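Local coordinates for outer membrane protein TP0453 (Treponema pallidum, PDB 3K8G), which associates with the outer membrane, alters membrane permeability at acidic pH and might be involved in ligand transport, at residues Leu12-Ser17 against Pro140-Leu145; Asp20-Pro26 against Thr161-Lys167. All coordinates share one frame. Numbering follows the deposited sequence.

Overall arrangement
Near the N terminus, helix 11-15 is followed, after a short turn, by strand 21-26, and each of these takes a partner far along the chain. Contact 1 sets the end of the helix against the loop 140-145 and closes a loop of 122 residues. Contact 2 pairs strand 21-26 with strand 162-166, closing one of 134 residues. The segments alternate along the chain, so the two closures cross rather than nest. Their centres lie about 13 Å apart, and they meet at Y22, whose OH probably hydrogen-bonds to the O of G16, 2.7 Å away. Together they tie the N-terminal helix and the loop before helix 147-153 to the middle of the antiparallel sheet.

Contact 1: Leu12-Ser17 against Pro140-Leu145; sequences LGVVGS and PDRPQL
The last turn of helix 11-15 and the turn after it lie along an extended loop, with G13 level with D141 (CA-CA 4.3 Å) and S17 with P143 (4.6 Å). L12 to V15 are helical. G16 breaks the helix at phi 110°, psi 157°, a conformation that calls for glycine. S17 is extended.

P140, D141 and P143 have polyproline-like angles (phi -64° to -75°, psi 153° to 173°). P140 begins the loop, its CA 3.8 Å from the O of G13. A side chain on G13 would clash here. D141 binds twice: its N donates to the O of G13 (3.0 Å), and, with chi1 m (-83°), its OD2 accepts from the N of S17 (2.9 Å). R142 (phi -132°, psi 65°) points away, but a water joins its N (2.9 Å) to the OG of S17 (2.7 Å). The CA-to-CB bond of P143 points toward the helix, and its CG lies 3.5 Å from the O of L12 and 4.1 Å from L12 CB. L145 is extended (-130°/154°), and its CD2 lies 4.2 Å from CD1 of L12.

This is a helix C-terminus ended by a glycine and met by a proline-rich loop. L12 also packs on F149 and C153 of helix 147-153, V14 and V15 touch F71 of strand 67-74, and P143 and L145 rest on Y22 of strand 21-26.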
ATOM      1  N   LEU A  12      -8.354   1.257  -7.690  1.00 10.50           N
ATOM      2  CA  LEU A  12      -8.329  -0.116  -7.118  1.00 10.58           C
ATOM      3  C   LEU A  12      -8.560  -1.188  -8.197  1.00 11.15           C
ATOM      4  O   LEU A  12      -7.980  -2.254  -8.122  1.00 10.16           O
ATOM      5  CB  LEU A  12      -9.338  -0.266  -5.958  1.00 11.71           C
ATOM      6  CG  LEU A  12      -8.911   0.602  -4.729  1.00 16.39           C
ATOM      7  CD1 LEU A  12     -10.021   0.697  -3.677  1.00 18.47           C
ATOM      8  CD2 LEU A  12      -7.591   0.124  -4.118  1.00 15.15           C
ATOM      9  N   GLY A  13      -9.378  -0.873  -9.199  1.00  9.36           N
ATOM     10  CA  GLY A  13      -9.589  -1.804 -10.329  1.00 10.46           C
ATOM     11  C   GLY A  13      -8.364  -1.895 -11.211  1.00  8.93           C
ATOM     12  O   GLY A  13      -8.175  -2.895 -11.901  1.00 11.22           O
ATOM     13  N   VAL A  14      -7.523  -0.856 -11.179  1.00 10.11           N
ATOM     14  CA  VAL A  14      -6.283  -0.855 -11.979  1.00 11.21           C
ATOM     15  C   VAL A  14      -5.149  -1.656 -11.331  1.00 10.46           C
ATOM     16  O   VAL A  14      -4.447  -2.413 -12.013  1.00 11.00           O
ATOM     17  CB  VAL A  14      -5.765   0.586 -12.296  1.00 12.19           C
ATOM     18  CG1 VAL A  14      -4.419   0.522 -13.096  1.00 10.08           C
ATOM     19  CG2 VAL A  14      -6.810   1.427 -13.036  1.00 10.68           C
ATOM     20  N   VAL A  15      -4.943  -1.514 -10.020  1.00 11.37           N
ATOM     21  CA  VAL A  15      -3.897  -2.322  -9.359  1.00 11.06           C
ATOM     22  C   VAL A  15      -4.274  -3.826  -9.360  1.00 12.46           C
ATOM     23  O   VAL A  15      -3.404  -4.692  -9.335  1.00 12.55           O
ATOM     24  CB  VAL A  15      -3.504  -1.807  -7.940  1.00 10.41           C
ATOM     25  CG1 VAL A  15      -3.003  -0.330  -8.058  1.00 11.77           C
ATOM     26  CG2 VAL A  15      -4.696  -1.890  -6.948  1.00 10.89           C
ATOM     27  N   GLY A  16      -5.566  -4.122  -9.378  1.00 12.83           N
ATOM     28  CA  GLY A  16      -6.027  -5.483  -9.646  1.00 10.62           C
ATOM     29  C   GLY A  16      -6.629  -6.211  -8.476  1.00 11.45           C
ATOM     30  O   GLY A  16      -6.340  -5.915  -7.324  1.00 11.03           O
ATOM     31  N   SER A  17      -7.453  -7.203  -8.806  1.00  9.89           N
ATOM     32  CA  SER A  17      -8.024  -8.182  -7.887  1.00 10.84           C
ATOM     33  C   SER A  17      -7.050  -9.263  -7.439  1.00 10.31           C
ATOM     34  O   SER A  17      -6.137  -9.596  -8.152  1.00 12.34           O
ATOM     35  CB  SER A  17      -9.164  -8.937  -8.645  1.00 12.95           C
ATOM     36  OG  SER A  17     -10.262  -8.097  -8.624  1.00 19.96           O
ATOM     37  N   PRO A 140     -11.524  -2.499 -15.843  1.00 11.14           N
ATOM     38  CA  PRO A 140     -10.894  -2.676 -14.528  1.00 10.55           C
ATOM     39  C   PRO A 140     -11.307  -3.978 -13.834  1.00 11.76           C
ATOM     40  O   PRO A 140     -12.383  -4.528 -14.121  1.00  9.00           O
ATOM     41  CB  PRO A 140     -11.418  -1.474 -13.719  1.00 10.77           C
ATOM     42  CG  PRO A 140     -12.800  -1.172 -14.366  1.00 10.94           C
ATOM     43  CD  PRO A 140     -12.449  -1.339 -15.853  1.00 14.59           C
ATOM     44  N   ASP A 141     -10.458  -4.460 -12.926  1.00  9.18           N
ATOM     45  CA  ASP A 141     -10.848  -5.541 -12.031  1.00  9.19           C
ATOM     46  C   ASP A 141     -11.827  -4.976 -10.984  1.00  9.02           C
ATOM     47  O   ASP A 141     -12.039  -3.770 -10.912  1.00  9.38           O
ATOM     48  CB  ASP A 141      -9.613  -6.084 -11.307  1.00  7.99           C
ATOM     49  CG  ASP A 141      -8.837  -7.117 -12.134  1.00 15.84           C
ATOM     50  OD1 ASP A 141      -9.306  -7.454 -13.241  1.00 16.78           O
ATOM     51  OD2 ASP A 141      -7.755  -7.571 -11.655  1.00 11.76           O
ATOM     52  N   ARG A 142     -12.396  -5.857 -10.177  1.00  8.98           N
ATOM     53  CA  ARG A 142     -13.414  -5.483  -9.193  1.00 10.94           C
ATOM     54  C   ARG A 142     -13.084  -6.095  -7.821  1.00 10.46           C
ATOM     55  O   ARG A 142     -13.825  -6.958  -7.321  1.00 11.61           O
ATOM     56  CB  ARG A 142     -14.806  -5.908  -9.739  1.00 15.13           C
ATOM     57  CG  ARG A 142     -14.961  -5.491 -11.277  1.00 15.52           C
ATOM     58  CD  ARG A 142     -16.157  -6.099 -12.034  1.00 24.98           C
ATOM     59  NE  ARG A 142     -17.379  -5.618 -11.414  1.00 33.34           N
ATOM     60  CZ  ARG A 142     -17.809  -4.356 -11.480  1.00 37.35           C
ATOM     61  NH1 ARG A 142     -17.144  -3.457 -12.224  1.00 31.48           N
ATOM     62  NH2 ARG A 142     -18.917  -4.001 -10.808  1.00 32.02           N
ATOM     63  N   PRO A 143     -11.958  -5.665  -7.193  1.00 10.08           N
ATOM     64  CA  PRO A 143     -11.637  -6.168  -5.851  1.00 10.34           C
ATOM     65  C   PRO A 143     -12.715  -5.739  -4.823  1.00 14.08           C
ATOM     66  O   PRO A 143     -13.400  -4.724  -5.028  1.00 11.50           O
ATOM     67  CB  PRO A 143     -10.313  -5.469  -5.513  1.00 11.26           C
ATOM     68  CG  PRO A 143     -10.272  -4.284  -6.365  1.00  8.63           C
ATOM     69  CD  PRO A 143     -10.965  -4.666  -7.656  1.00  8.50           C
ATOM     70  N   GLN A 144     -12.859  -6.530  -3.763  1.00 13.69           N
ATOM     71  CA  GLN A 144     -13.762  -6.236  -2.654  1.00 17.19           C
ATOM     72  C   GLN A 144     -12.977  -5.710  -1.466  1.00 15.20           C
ATOM     73  O   GLN A 144     -12.001  -6.326  -1.037  1.00 14.37           O
ATOM     74  CB  GLN A 144     -14.509  -7.496  -2.237  1.00 18.65           C
ATOM     75  CG  GLN A 144     -15.342  -8.142  -3.345  1.00 26.80           C
ATOM     76  CD  GLN A 144     -15.679  -9.589  -2.986  1.00 40.72           C
ATOM     77  OE1 GLN A 144     -14.781 -10.405  -2.781  1.00 49.05           O
ATOM     78  NE2 GLN A 144     -16.962  -9.904  -2.892  1.00 44.06           N
ATOM     79  N   LEU A 145     -13.354  -4.535  -0.973  1.00 11.70           N
ATOM     80  CA  LEU A 145     -12.608  -3.890   0.087  1.00 12.12           C
ATOM     81  C   LEU A 145     -13.562  -3.483   1.200  1.00 10.82           C
ATOM     82  O   LEU A 145     -14.732  -3.233   0.935  1.00 10.07           O
ATOM     83  CB  LEU A 145     -11.894  -2.617  -0.418  1.00 10.73           C
ATOM     84  CG  LEU A 145     -10.527  -2.672  -1.147  1.00 21.00           C
ATOM     85  CD1 LEU A 145      -9.462  -3.470  -0.316  1.00 20.15           C
ATOM     86  CD2 LEU A 145     -10.670  -3.248  -2.513  1.00 13.84           C
TER
HETATM   87  O   HOH W   1     -11.989  -8.715 -10.623  1.00 20.65           O

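Contact 2: Asp20-Pro26 against Thr161-Lys167; sequences DVYLYFP and TVALYIK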
ATOM      1  N   ASP A  20      -2.818  -9.983  -1.870  1.00 11.25           N
ATOM      2  CA  ASP A  20      -2.730 -10.333  -0.445  1.00 11.11           C
ATOM      3  C   ASP A  20      -2.850  -9.126   0.486  1.00 10.46           C
ATOM      4  O   ASP A  20      -3.309  -9.270   1.636  1.00 10.35           O
ATOM      5  CB  ASP A  20      -1.421 -11.035  -0.221  1.00 11.64           C
ATOM      6  CG  ASP A  20      -1.342 -12.303  -1.025  1.00 16.74           C
ATOM      7  OD1 ASP A  20      -1.873 -13.284  -0.526  1.00 15.19           O
ATOM      8  OD2 ASP A  20      -0.840 -12.309  -2.173  1.00 16.49           O
ATOM      9  N   VAL A  21      -2.387  -7.951   0.018  1.00  8.02           N
ATOM     10  CA  VAL A  21      -2.470  -6.687   0.812  1.00 10.80           C
ATOM     11  C   VAL A  21      -2.887  -5.548  -0.110  1.00 11.63           C
ATOM     12  O   VAL A  21      -2.364  -5.464  -1.224  1.00 10.01           O
ATOM     13  CB  VAL A  21      -1.108  -6.281   1.455  1.00 10.49           C
ATOM     14  CG1 VAL A  21      -1.227  -4.968   2.252  1.00  9.80           C
ATOM     15  CG2 VAL A  21      -0.555  -7.417   2.350  1.00  8.68           C
ATOM     16  N   TYR A  22      -3.864  -4.729   0.325  1.00  6.32           N
ATOM     17  CA  TYR A  22      -4.205  -3.515  -0.394  1.00  7.12           C
ATOM     18  C   TYR A  22      -3.765  -2.361   0.486  1.00  6.92           C
ATOM     19  O   TYR A  22      -3.878  -2.453   1.717  1.00  7.58           O
ATOM     20  CB  TYR A  22      -5.724  -3.421  -0.682  1.00  7.27           C
ATOM     21  CG  TYR A  22      -6.098  -4.341  -1.823  1.00  8.60           C
ATOM     22  CD1 TYR A  22      -5.912  -3.945  -3.168  1.00  7.56           C
ATOM     23  CD2 TYR A  22      -6.601  -5.622  -1.552  1.00  8.83           C
ATOM     24  CE1 TYR A  22      -6.253  -4.831  -4.231  1.00 10.10           C
ATOM     25  CE2 TYR A  22      -6.917  -6.531  -2.634  1.00 11.01           C
ATOM     26  CZ  TYR A  22      -6.747  -6.108  -3.932  1.00 11.57           C
ATOM     27  OH  TYR A  22      -7.003  -6.997  -4.942  1.00  9.90           O
ATOM     28  N   LEU A  23      -3.284  -1.283  -0.149  1.00  8.72           N
ATOM     29  CA  LEU A  23      -2.737  -0.140   0.583  1.00  9.73           C
ATOM     30  C   LEU A  23      -3.251   1.161  -0.012  1.00 10.04           C
ATOM     31  O   LEU A  23      -3.453   1.279  -1.215  1.00  8.66           O
ATOM     32  CB  LEU A  23      -1.196  -0.120   0.512  1.00 12.02           C
ATOM     33  CG  LEU A  23      -0.450  -1.400   0.901  1.00 15.36           C
ATOM     34  CD1 LEU A  23      -0.314  -2.342  -0.351  1.00 15.06           C
ATOM     35  CD2 LEU A  23       0.957  -1.038   1.462  1.00 17.20           C
ATOM     36  N   TYR A  24      -3.492   2.145   0.840  1.00  9.97           N
ATOM     37  CA  TYR A  24      -3.783   3.462   0.344  1.00 10.61           C
ATOM     38  C   TYR A  24      -3.024   4.487   1.215  1.00 13.10           C
ATOM     39  O   TYR A  24      -3.157   4.481   2.442  1.00  9.56           O
ATOM     40  CB  TYR A  24      -5.302   3.699   0.399  1.00 10.89           C
ATOM     41  CG  TYR A  24      -5.656   5.141   0.197  1.00 10.03           C
ATOM     42  CD1 TYR A  24      -5.630   5.718  -1.062  1.00 14.41           C
ATOM     43  CD2 TYR A  24      -6.019   5.934   1.291  1.00 12.82           C
ATOM     44  CE1 TYR A  24      -5.958   7.103  -1.234  1.00 13.32           C
ATOM     45  CE2 TYR A  24      -6.336   7.312   1.141  1.00 15.32           C
ATOM     46  CZ  TYR A  24      -6.323   7.867  -0.116  1.00 17.71           C
ATOM     47  OH  TYR A  24      -6.652   9.204  -0.234  1.00 17.83           O
ATOM     48  N   PHE A  25      -2.238   5.356   0.570  1.00 12.88           N
ATOM     49  CA  PHE A  25      -1.484   6.404   1.281  1.00 16.64           C
ATOM     50  C   PHE A  25      -1.832   7.782   0.693  1.00 17.43           C
ATOM     51  O   PHE A  25      -1.422   8.066  -0.424  1.00 16.69           O
ATOM     52  CB  PHE A  25       0.015   6.251   1.020  1.00 15.68           C
ATOM     53  CG  PHE A  25       0.633   4.965   1.531  1.00 20.09           C
ATOM     54  CD1 PHE A  25       1.344   4.948   2.726  1.00 19.55           C
ATOM     55  CD2 PHE A  25       0.593   3.808   0.767  1.00 24.15           C
ATOM     56  CE1 PHE A  25       1.948   3.786   3.195  1.00 23.76           C
ATOM     57  CE2 PHE A  25       1.193   2.635   1.229  1.00 25.98           C
ATOM     58  CZ  PHE A  25       1.865   2.621   2.435  1.00 23.51           C
ATOM     59  N   PRO A  26      -2.536   8.645   1.447  1.00 17.31           N
ATOM     60  CA  PRO A  26      -2.512  10.066   1.066  1.00 17.76           C
ATOM     61  C   PRO A  26      -1.075  10.574   1.221  1.00 17.32           C
ATOM     62  O   PRO A  26      -0.457  10.319   2.236  1.00 18.77           O
ATOM     63  CB  PRO A  26      -3.460  10.741   2.076  1.00 20.15           C
ATOM     64  CG  PRO A  26      -3.938   9.663   3.035  1.00 15.01           C
ATOM     65  CD  PRO A  26      -3.245   8.375   2.716  1.00 19.89           C
ATOM     66  N   THR A 161      -5.203   9.723   6.657  1.00 17.64           N
ATOM     67  CA  THR A 161      -5.167   8.344   7.165  1.00 15.29           C
ATOM     68  C   THR A 161      -4.644   7.392   6.082  1.00 13.34           C
ATOM     69  O   THR A 161      -5.141   7.386   4.963  1.00 12.09           O
ATOM     70  CB  THR A 161      -6.555   7.916   7.648  1.00 15.57           C
ATOM     71  OG1 THR A 161      -6.954   8.774   8.725  1.00 14.86           O
ATOM     72  CG2 THR A 161      -6.556   6.485   8.182  1.00 14.67           C
ATOM     73  N   VAL A 162      -3.658   6.592   6.463  1.00 12.19           N
ATOM     74  CA  VAL A 162      -3.107   5.488   5.679  1.00 11.60           C
ATOM     75  C   VAL A 162      -3.993   4.255   5.965  1.00 11.15           C
ATOM     76  O   VAL A 162      -4.325   3.992   7.120  1.00 11.92           O
ATOM     77  CB  VAL A 162      -1.648   5.199   6.107  1.00 10.70           C
ATOM     78  CG1 VAL A 162      -1.056   3.926   5.390  1.00 13.68           C
ATOM     79  CG2 VAL A 162      -0.761   6.415   5.848  1.00 12.71           C
ATOM     80  N   ALA A 163      -4.407   3.541   4.913  1.00  9.65           N
ATOM     81  CA  ALA A 163      -5.303   2.369   5.090  1.00 10.62           C
ATOM     82  C   ALA A 163      -4.646   1.093   4.557  1.00 11.70           C
ATOM     83  O   ALA A 163      -4.067   1.104   3.471  1.00  9.30           O
ATOM     84  CB  ALA A 163      -6.674   2.633   4.376  1.00 12.09           C
ATOM     85  N   LEU A 164      -4.744  -0.019   5.299  1.00  9.85           N
ATOM     86  CA  LEU A 164      -4.273  -1.277   4.764  1.00 11.74           C
ATOM     87  C   LEU A 164      -5.370  -2.305   4.937  1.00 10.28           C
ATOM     88  O   LEU A 164      -6.085  -2.287   5.944  1.00 11.31           O
ATOM     89  CB  LEU A 164      -3.002  -1.777   5.466  1.00  9.76           C
ATOM     90  CG  LEU A 164      -1.675  -1.159   4.962  1.00 18.06           C
ATOM     91  CD1 LEU A 164      -1.378   0.081   5.754  1.00 21.05           C
ATOM     92  CD2 LEU A 164      -0.551  -2.178   5.116  1.00 25.40           C
ATOM     93  N   TYR A 165      -5.519  -3.163   3.937  1.00 10.43           N
ATOM     94  CA  TYR A 165      -6.392  -4.309   4.094  1.00  9.15           C
ATOM     95  C   TYR A 165      -5.574  -5.569   3.844  1.00 10.00           C
ATOM     96  O   TYR A 165      -4.991  -5.732   2.754  1.00  9.44           O
ATOM     97  CB  TYR A 165      -7.551  -4.224   3.105  1.00  9.86           C
ATOM     98  CG  TYR A 165      -8.486  -5.431   3.230  1.00 10.01           C
ATOM     99  CD1 TYR A 165      -9.079  -5.719   4.449  1.00 13.52           C
ATOM    100  CD2 TYR A 165      -8.792  -6.257   2.126  1.00 13.10           C
ATOM    101  CE1 TYR A 165      -9.939  -6.797   4.598  1.00 18.52           C
ATOM    102  CE2 TYR A 165      -9.688  -7.335   2.283  1.00 21.88           C
ATOM    103  CZ  TYR A 165     -10.247  -7.580   3.538  1.00 21.51           C
ATOM    104  OH  TYR A 165     -11.122  -8.635   3.782  1.00 29.70           O
ATOM    105  N   ILE A 166      -5.545  -6.477   4.817  1.00  9.88           N
ATOM    106  CA  ILE A 166      -4.537  -7.565   4.773  1.00 10.53           C
ATOM    107  C   ILE A 166      -5.302  -8.868   4.920  1.00 12.24           C
ATOM    108  O   ILE A 166      -5.944  -9.069   5.954  1.00 11.45           O
ATOM    109  CB  ILE A 166      -3.522  -7.380   5.926  1.00 10.83           C
ATOM    110  CG1 ILE A 166      -2.824  -6.013   5.790  1.00 11.63           C
ATOM    111  CG2 ILE A 166      -2.510  -8.605   6.028  1.00 14.44           C
ATOM    112  CD1 ILE A 166      -2.751  -5.233   7.132  1.00 18.95           C
ATOM    113  N   LYS A 167      -5.271  -9.719   3.886  1.00 12.03           N
ATOM    114  CA  LYS A 167      -6.044 -10.954   3.917  1.00 14.14           C
ATOM    115  C   LYS A 167      -5.537 -11.881   5.020  1.00 15.40           C
ATOM    116  O   LYS A 167      -6.340 -12.492   5.708  1.00 17.03           O
ATOM    117  CB  LYS A 167      -6.052 -11.650   2.532  1.00 16.34           C
ATOM    118  CG  LYS A 167      -6.621 -10.722   1.426  1.00 21.54           C
ATOM    119  CD  LYS A 167      -7.130 -11.441   0.171  1.00 31.17           C
ATOM    120  CE  LYS A 167      -7.890 -10.438  -0.763  1.00 33.20           C
ATOM    121  NZ  LYS A 167      -7.723 -10.682  -2.260  1.00 20.22           N
TER
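Y22 overlaps Y165 across the strand pair: CB of Y22 is 4.3 Å from CB of Y165. CD2 of Y22 lies near the plane of the Y165 ring, at its edge. The motif is an antiparallel pair in the middle of the large sheet, the U-shaped half-barrel of TP0453. The axes of strands 21-26 and 162-166 run at 174° and approach to 4.7 Å.

Y22-Y165 and Y24-A163 are hydrogen-bonded pairs, each with two backbone N-H...O bonds of 2.9 Å between the N of one residue and the O of the other. V21-I166 and L23-L164 are non-hydrogen-bonded pairs. A further bond, from K167 N to D20 O (3.0 Å), extends the pairing past the strand ends. CA-H...O contacts fill in between, such as V21 CA to Y165 O at 3.3 Å.

Side chains alternate between two faces. V21, L23, L164 and I166 share one, where CD2 of L164 lies 4.1 Å from both V21 CG1 and L23 CD2. Y22, Y24, A163 and Y165 share the other, and helix 147-153 packs there through F149 and C153. Both strands have further sheet neighbours: strand 54-62 beside 21-26, and strand 189-196 beside 162-166. On the other side of strand 21-26, D20 and V21 both face F61 of strand 54-62, a classic beta bulge.

K167 reaches back to the Y22 ring, and its NZ hydrogen-bonds to A19 O. That NZ sits at the ring edge, 4.2 Å from CE2 of Y22.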